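Long-range contact in putative cell invasion protein with MAC/Perforin domain (Bacteroides thetaiotaomicron VPI-5482, PDB 3KK7), which is of unestablished function but belongs to the membrane-attack complex/perforin family and may act in cell invasion: residues A[118-130]-A[337-349]. Sequence-based numbering, arbitrary orientation.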
loop_
_atom_site.group_PDB
_atom_site.type_symbol
_atom_site.label_atom_id
_atom_site.label_comp_id
_atom_site.label_asym_id
_atom_site.label_seq_id
_atom_site.Cartn_x
_atom_site.Cartn_y
_atom_site.Cartn_z
ATOM N N LYS A 118 -10.320 2.413 -17.214
ATOM C CA LYS A 118 -9.228 2.669 -16.300
ATOM C C LYS A 118 -9.581 3.688 -15.204
ATOM O O LYS A 118 -8.734 4.461 -14.758
ATOM C CB LYS A 118 -8.008 3.125 -17.111
ATOM C CG LYS A 118 -7.443 2.050 -18.005
ATOM C CD LYS A 118 -6.054 2.468 -18.498
ATOM C CE LYS A 118 -5.283 1.308 -19.159
ATOM N NZ LYS A 118 -4.201 1.872 -20.034
ATOM N N THR A 119 -10.824 3.636 -14.735
ATOM C CA THR A 119 -11.336 4.622 -13.784
ATOM C C THR A 119 -10.497 4.693 -12.494
ATOM O O THR A 119 -10.107 5.798 -12.054
ATOM C CB THR A 119 -12.843 4.363 -13.466
ATOM O OG1 THR A 119 -13.575 4.239 -14.704
ATOM C CG2 THR A 119 -13.436 5.495 -12.611
ATOM N N PHE A 120 -10.237 3.524 -11.900
ATOM C CA PHE A 120 -9.375 3.431 -10.702
ATOM C C PHE A 120 -7.890 3.522 -11.057
ATOM O O PHE A 120 -7.148 4.260 -10.410
ATOM C CB PHE A 120 -9.632 2.144 -9.915
ATOM C CG PHE A 120 -8.721 1.973 -8.751
ATOM C CD1 PHE A 120 -8.679 2.916 -7.759
ATOM C CD2 PHE A 120 -7.867 0.893 -8.665
ATOM C CE1 PHE A 120 -7.812 2.780 -6.684
ATOM C CE2 PHE A 120 -6.993 0.765 -7.598
ATOM C CZ PHE A 120 -6.976 1.710 -6.609
ATOM N N THR A 121 -7.486 2.801 -12.106
ATOM C CA THR A 121 -6.102 2.744 -12.547
ATOM C C THR A 121 -5.448 4.104 -12.662
ATOM O O THR A 121 -4.316 4.313 -12.204
ATOM C CB THR A 121 -6.018 2.053 -13.903
ATOM O OG1 THR A 121 -6.474 0.703 -13.745
ATOM C CG2 THR A 121 -4.586 2.093 -14.492
ATOM N N LYS A 122 -6.159 5.040 -13.270
ATOM C CA LYS A 122 -5.577 6.352 -13.529
ATOM C C LYS A 122 -5.491 7.237 -12.299
ATOM O O LYS A 122 -4.812 8.258 -12.363
ATOM C CB LYS A 122 -6.318 7.065 -14.646
ATOM C CG LYS A 122 -7.682 7.582 -14.290
ATOM C CD LYS A 122 -8.380 8.040 -15.586
ATOM C CE LYS A 122 -9.738 8.649 -15.329
ATOM N NZ LYS A 122 -10.262 9.311 -16.567
ATOM N N THR A 123 -6.175 6.861 -11.204
ATOM C CA THR A 123 -6.034 7.561 -9.917
ATOM C C THR A 123 -4.710 7.255 -9.199
ATOM O O THR A 123 -4.284 8.008 -8.353
ATOM C CB THR A 123 -7.169 7.253 -8.915
ATOM O OG1 THR A 123 -6.988 5.942 -8.353
ATOM C CG2 THR A 123 -8.505 7.382 -9.559
ATOM N N VAL A 124 -4.081 6.139 -9.515
ATOM C CA VAL A 124 -2.832 5.767 -8.876
ATOM C C VAL A 124 -1.682 6.369 -9.650
ATOM O O VAL A 124 -1.713 6.460 -10.886
ATOM C CB VAL A 124 -2.696 4.238 -8.762
ATOM C CG1 VAL A 124 -1.378 3.846 -8.061
ATOM C CG2 VAL A 124 -3.928 3.651 -8.020
ATOM N N LYS A 125 -0.690 6.834 -8.901
ATOM C CA LYS A 125 0.513 7.433 -9.447
ATOM C C LYS A 125 1.038 6.707 -10.690
ATOM O O LYS A 125 1.376 5.544 -10.660
ATOM C CB LYS A 125 1.599 7.417 -8.379
ATOM C CG LYS A 125 2.929 7.883 -8.804
ATOM C CD LYS A 125 3.971 7.334 -7.853
ATOM C CE LYS A 125 5.322 8.041 -8.011
ATOM N NZ LYS A 125 6.352 7.232 -7.316
ATOM N N SER A 126 1.122 7.448 -11.768
ATOM C CA SER A 126 1.667 6.973 -12.998
ATOM C C SER A 126 3.021 6.323 -12.800
ATOM O O SER A 126 3.912 6.890 -12.166
ATOM C CB SER A 126 1.807 8.151 -13.948
ATOM O OG SER A 126 2.568 7.782 -15.079
ATOM N N GLY A 127 3.153 5.110 -13.342
ATOM C CA GLY A 127 4.404 4.372 -13.272
ATOM C C GLY A 127 4.494 3.323 -12.175
ATOM O O GLY A 127 5.353 2.450 -12.241
ATOM N N PHE A 128 3.644 3.406 -11.158
ATOM C CA PHE A 128 3.644 2.416 -10.089
ATOM C C PHE A 128 3.036 1.103 -10.579
ATOM O O PHE A 128 2.086 1.133 -11.323
ATOM C CB PHE A 128 2.835 2.974 -8.948
ATOM C CG PHE A 128 2.584 2.013 -7.863
ATOM C CD1 PHE A 128 3.576 1.728 -6.952
ATOM C CD2 PHE A 128 1.332 1.401 -7.731
ATOM C CE1 PHE A 128 3.340 0.839 -5.916
ATOM C CE2 PHE A 128 1.078 0.511 -6.694
ATOM C CZ PHE A 128 2.085 0.219 -5.789
ATOM N N SER A 129 3.585 -0.037 -10.161
ATOM C CA SER A 129 3.024 -1.356 -10.525
ATOM C C SER A 129 1.757 -1.605 -9.753
ATOM O O SER A 129 1.800 -2.011 -8.586
ATOM C CB SER A 129 3.968 -2.516 -10.210
ATOM O OG SER A 129 5.271 -2.212 -10.628
ATOM N N LEU A 130 0.632 -1.408 -10.417
ATOM C CA LEU A 130 -0.650 -1.515 -9.742
ATOM C C LEU A 130 -1.255 -2.915 -9.876
ATOM O O LEU A 130 -1.375 -3.442 -10.963
ATOM C CB LEU A 130 -1.611 -0.441 -10.270
ATOM C CG LEU A 130 -2.970 -0.414 -9.610
ATOM C CD1 LEU A 130 -2.847 -0.193 -8.088
ATOM C CD2 LEU A 130 -3.810 0.621 -10.291
ATOM N N ASP A 337 -14.147 12.382 -4.945
ATOM C CA ASP A 337 -13.530 11.672 -6.088
ATOM C C ASP A 337 -12.047 11.954 -6.055
ATOM O O ASP A 337 -11.597 12.806 -5.289
ATOM C CB ASP A 337 -14.112 12.133 -7.438
ATOM C CG ASP A 337 -14.234 10.992 -8.475
ATOM O OD1 ASP A 337 -13.368 10.082 -8.444
ATOM O OD2 ASP A 337 -15.180 11.021 -9.328
ATOM N N LEU A 338 -11.295 11.252 -6.890
ATOM C CA LEU A 338 -9.844 11.353 -6.899
ATOM C C LEU A 338 -9.349 12.000 -8.202
ATOM O O LEU A 338 -9.941 11.830 -9.253
ATOM C CB LEU A 338 -9.220 9.965 -6.749
ATOM C CG LEU A 338 -9.511 9.220 -5.442
ATOM C CD1 LEU A 338 -9.088 7.761 -5.540
ATOM C CD2 LEU A 338 -8.822 9.882 -4.243
ATOM N N GLN A 339 -8.264 12.762 -8.092
ATOM C CA GLN A 339 -7.566 13.307 -9.233
ATOM C C GLN A 339 -6.743 12.211 -9.849
ATOM O O GLN A 339 -6.340 11.276 -9.164
ATOM C CB GLN A 339 -6.597 14.405 -8.792
ATOM C CG GLN A 339 -7.259 15.637 -8.280
ATOM C CD GLN A 339 -6.251 16.710 -7.895
ATOM O OE1 GLN A 339 -5.217 16.890 -8.571
ATOM N NE2 GLN A 339 -6.569 17.465 -6.829
ATOM N N ASP A 340 -6.467 12.335 -11.137
ATOM C CA ASP A 340 -5.569 11.390 -11.771
ATOM C C ASP A 340 -4.252 11.454 -11.002
ATOM O O ASP A 340 -3.744 12.532 -10.692
ATOM C CB ASP A 340 -5.338 11.719 -13.245
ATOM C CG ASP A 340 -6.586 11.527 -14.111
ATOM O OD1 ASP A 340 -7.642 11.078 -13.627
ATOM O OD2 ASP A 340 -6.500 11.852 -15.307
ATOM N N GLY A 341 -3.710 10.295 -10.669
ATOM C CA GLY A 341 -2.495 10.251 -9.879
ATOM C C GLY A 341 -2.626 10.822 -8.472
ATOM O O GLY A 341 -1.624 11.221 -7.894
ATOM N N GLY A 342 -3.852 10.850 -7.928
ATOM C CA GLY A 342 -4.114 11.346 -6.571
ATOM C C GLY A 342 -3.848 10.351 -5.447
ATOM O O GLY A 342 -4.070 10.667 -4.285
ATOM N N LEU A 343 -3.425 9.131 -5.800
ATOM C CA LEU A 343 -3.077 8.082 -4.829
ATOM C C LEU A 343 -1.627 7.652 -5.034
ATOM O O LEU A 343 -1.247 7.246 -6.113
ATOM C CB LEU A 343 -3.989 6.849 -4.949
ATOM C CG LEU A 343 -5.470 6.961 -4.601
ATOM C CD1 LEU A 343 -6.172 5.638 -4.926
ATOM C CD2 LEU A 343 -5.654 7.340 -3.148
ATOM N N TYR A 344 -0.838 7.721 -3.972
ATOM C CA TYR A 344 0.569 7.361 -3.996
ATOM C C TYR A 344 0.790 6.139 -3.146
ATOM O O TYR A 344 0.165 5.988 -2.112
ATOM C CB TYR A 344 1.413 8.525 -3.452
ATOM C CG TYR A 344 1.914 9.433 -4.547
ATOM C CD1 TYR A 344 1.018 10.067 -5.400
ATOM C CD2 TYR A 344 3.286 9.628 -4.757
ATOM C CE1 TYR A 344 1.463 10.868 -6.419
ATOM C CE2 TYR A 344 3.744 10.446 -5.791
ATOM C CZ TYR A 344 2.825 11.050 -6.609
ATOM O OH TYR A 344 3.226 11.858 -7.615
ATOM N N PRO A 345 1.683 5.256 -3.568
ATOM C CA PRO A 345 1.946 4.122 -2.739
ATOM C C PRO A 345 2.515 4.524 -1.397
ATOM O O PRO A 345 3.268 5.479 -1.317
ATOM C CB PRO A 345 3.039 3.383 -3.517
ATOM C CG PRO A 345 3.754 4.432 -4.248
ATOM C CD PRO A 345 2.648 5.344 -4.675
ATOM N N ILE A 346 2.190 3.768 -0.359
ATOM C CA ILE A 346 2.776 3.981 0.978
ATOM C C ILE A 346 4.291 3.955 0.892
ATOM O O ILE A 346 4.969 4.659 1.632
ATOM C CB ILE A 346 2.261 2.918 1.989
ATOM C CG1 ILE A 346 0.772 3.134 2.233
ATOM C CG2 ILE A 346 2.954 2.997 3.326
ATOM C CD1 ILE A 346 0.128 2.019 2.996
ATOM N N SER A 347 4.831 3.172 -0.037
ATOM C CA SER A 347 6.295 3.060 -0.169
ATOM C C SER A 347 6.979 4.379 -0.501
ATOM O O SER A 347 8.151 4.568 -0.171
ATOM C CB SER A 347 6.697 1.986 -1.172
ATOM O OG SER A 347 6.121 2.223 -2.419
ATOM N N ASP A 348 6.262 5.299 -1.135
ATOM C CA ASP A 348 6.810 6.643 -1.363
ATOM C C ASP A 348 6.963 7.478 -0.109
ATOM O O ASP A 348 7.658 8.469 -0.151
ATOM C CB ASP A 348 5.986 7.412 -2.399
ATOM C CG ASP A 348 6.374 7.049 -3.822
ATOM O OD1 ASP A 348 7.479 6.485 -4.012
ATOM O OD2 ASP A 348 5.582 7.329 -4.757
ATOM N N PHE A 349 6.342 7.076 1.000
ATOM C CA PHE A 349 6.384 7.848 2.248
ATOM C C PHE A 349 7.285 7.306 3.348
ATOM O O PHE A 349 7.214 7.771 4.476
ATOM C CB PHE A 349 4.951 8.045 2.757
ATOM C CG PHE A 349 4.167 8.926 1.860
ATOM C CD1 PHE A 349 3.655 8.439 0.686
ATOM C CD2 PHE A 349 4.038 10.269 2.137
ATOM C CE1 PHE A 349 3.000 9.261 -0.167
ATOM C CE2 PHE A 349 3.384 11.104 1.264
ATOM C CZ PHE A 349 2.864 10.608 0.119
#
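In this MACPF fold a single beta bridge, V124 with L343, ties the loop that follows strand 93-108 to strand 343-345, which pairs on with strand 211-218 of the antiparallel sheet; the adjoining type II turn Q339-G342 is bonded through G341 N. Three backbone hydrogen bonds set the register. G341 N gives to K122 O (2.9 Å), in the carbonyl plane and on a lone pair, and L343 N gives to T123 O; K125 N returns the bond to L343 O with an N-H...O angle of 159°. G341 is the third residue of its type II turn, where positive phi belongs, and its CA packs against the V124-K125 peptide. T123 CG2 lies 3.9 Å from L338 CB, with T123 CB also against L338. T123 OG1, placed between backbone N and carbonyl carbon by chi1 of 75°, bonds back to F120 O, which T123 N also grips; OG1 of T123 also lies 3.5 Å from L343 CD1. That methyl is also touched by F120 CE1 (3.7 Å), whose ring stacks on F135. At the more exposed flank the aliphatic chain of K122 runs past the D340 carboxylate, with NZ too far from OD1 for a salt bridge. F128, the last residue of the type II turn K125-F128, slides past P345, F128 CE1 lying 3.5 Å from P345 CB; helix 353-363 adds N360 and H363 to F128 and Y359 to P345. K125 starts with CG anti to the backbone N (chi1 175°) and stays extended, crossing the Y344 ring at about a right angle: CD lies over one face, 4.0 Å from the centroid, in a CH-pi contact. Beyond the ring its ammonium ends in a salt bridge, NZ to the syn lone pair of D348 OD2 at 2.7 Å.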